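Surface-associated protein CshA (Streptococcus gordonii, PDB 5L2D) binds host fibronectin as a cell-wall-linked streptococcal adhesin, apparently by a catch-clamp mechanism, and is represented here by its non-repetitive domain 2. Local coordinates at residues G37-K40 with V41-F45. Numbering follows the deposited sequence.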
loop_
_atom_site.group_PDB
_atom_site.type_symbol
_atom_site.label_atom_id
_atom_site.label_comp_id
_atom_site.label_asym_id
_atom_site.label_seq_id
_atom_site.Cartn_x
_atom_site.Cartn_y
_atom_site.Cartn_z
ATOM N N GLY A 37 -18.869 -2.717 -7.663
ATOM C CA GLY A 37 -18.926 -1.966 -6.405
ATOM C C GLY A 37 -17.571 -1.631 -5.783
ATOM O O GLY A 37 -17.497 -1.134 -4.654
ATOM N N GLY A 38 -16.497 -1.900 -6.511
ATOM C CA GLY A 38 -15.170 -1.588 -6.029
ATOM C C GLY A 38 -14.626 -0.318 -6.650
ATOM O O GLY A 38 -15.363 0.501 -7.188
ATOM N N PHE A 39 -13.310 -0.182 -6.593
ATOM C CA PHE A 39 -12.634 1.076 -6.883
ATOM C C PHE A 39 -12.028 1.019 -8.251
ATOM O O PHE A 39 -11.446 0.019 -8.632
ATOM C CB PHE A 39 -11.509 1.307 -5.879
ATOM C CG PHE A 39 -11.972 1.656 -4.488
ATOM C CD1 PHE A 39 -13.174 1.189 -3.977
ATOM C CD2 PHE A 39 -11.180 2.420 -3.675
ATOM C CE1 PHE A 39 -13.585 1.511 -2.695
ATOM C CE2 PHE A 39 -11.577 2.736 -2.396
ATOM C CZ PHE A 39 -12.783 2.286 -1.903
ATOM N N LYS A 40 -12.163 2.103 -8.985
ATOM C CA LYS A 40 -11.514 2.247 -10.276
ATOM C C LYS A 40 -10.949 3.627 -10.316
ATOM O O LYS A 40 -11.124 4.416 -9.359
ATOM C CB LYS A 40 -12.508 2.071 -11.434
ATOM C CG LYS A 40 -13.692 3.034 -11.430
ATOM C CD LYS A 40 -14.654 2.746 -12.580
ATOM C CE LYS A 40 -16.087 3.210 -12.304
ATOM N NZ LYS A 40 -16.184 4.680 -12.325
ATOM N N VAL A 41 -10.277 3.938 -11.420
ATOM C CA VAL A 41 -9.735 5.262 -11.542
ATOM C C VAL A 41 -10.946 6.152 -11.684
ATOM O O VAL A 41 -11.816 5.885 -12.523
ATOM C CB VAL A 41 -8.832 5.441 -12.772
ATOM C CG1 VAL A 41 -8.222 6.836 -12.761
ATOM C CG2 VAL A 41 -7.724 4.398 -12.793
ATOM N N GLY A 42 -11.018 7.170 -10.826
ATOM C CA GLY A 42 -12.033 8.191 -10.927
ATOM C C GLY A 42 -13.009 8.087 -9.796
ATOM O O GLY A 42 -13.721 9.067 -9.504
ATOM N N THR A 43 -13.051 6.900 -9.185
ATOM C CA THR A 43 -13.761 6.658 -7.939
ATOM C C THR A 43 -13.310 7.584 -6.790
ATOM O O THR A 43 -12.121 7.783 -6.599
ATOM C CB THR A 43 -13.517 5.211 -7.514
ATOM O OG1 THR A 43 -14.152 4.305 -8.444
ATOM C CG2 THR A 43 -14.035 4.971 -6.124
ATOM N N VAL A 44 -14.281 8.098 -6.023
ATOM C CA VAL A 44 -14.122 9.240 -5.113
ATOM C C VAL A 44 -14.783 8.988 -3.785
ATOM O O VAL A 44 -15.980 8.710 -3.733
ATOM C CB VAL A 44 -14.877 10.528 -5.616
ATOM C CG1 VAL A 44 -15.137 11.507 -4.485
ATOM C CG2 VAL A 44 -14.128 11.278 -6.706
ATOM N N PHE A 45 -14.035 9.209 -2.714
ATOM C CA PHE A 45 -14.577 9.259 -1.355
ATOM C C PHE A 45 -14.581 10.706 -0.867
ATOM O O PHE A 45 -13.546 11.347 -0.893
ATOM C CB PHE A 45 -13.688 8.409 -0.417
ATOM C CG PHE A 45 -13.932 8.642 1.057
ATOM C CD1 PHE A 45 -14.928 7.956 1.726
ATOM C CD2 PHE A 45 -13.146 9.529 1.778
ATOM C CE1 PHE A 45 -15.150 8.161 3.082
ATOM C CE2 PHE A 45 -13.349 9.735 3.144
ATOM C CZ PHE A 45 -14.363 9.054 3.792
#
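Two hydrogen bonds join Lys-40 to Thr-43 across a tight reversal of the chain. In the first, the backbone N of Thr-43 reaches the carbonyl O of Lys-40 at 3.1 Å; the donor stands 49° out of the carbonyl plane. The second uses a side chain: the backbone N of Lys-40 points at Thr-43 OG1, 3.0 Å away, and at 164° this bond is the straighter. Thr-43 can receive it because its hydroxyl lies beside its own backbone N (chi1 -67°), on the side facing Lys-40. OG1 also hydrogen-bonds the carbonyl O of Asn-32, so this buried hydroxyl ties the turn to the chain just beyond strand 30-31. Lys-40 NZ bonds to that same carbonyl, at the end of a side chain that bends at its last torsion. The Lys-40 and Thr-43 side chains run nearly perpendicular, and CG of Lys-40 lies beside the hydroxyl.

The nonpolar part of the contact is between Thr-43 and Phe-39. CG2 of Thr-43 approaches the Phe-39 ring obliquely, 4.2 Å from its CG. Phe-39 and Thr-43 both also touch Met-30, which places this buried side of the turn against strand 30-31.

The backbone gives the motif. Val-41 and Gly-42 occupy the two central positions of a type II beta turn from Lys-40 to Thr-43; Gly-42 takes the third position of the turn, where the positive phi of a type II turn favours glycine. This glycine-containing turn leads the loop after strand 30-31 into strand 44-50, part of an antiparallel sheet in which that strand pairs with 30-31 and 53-61.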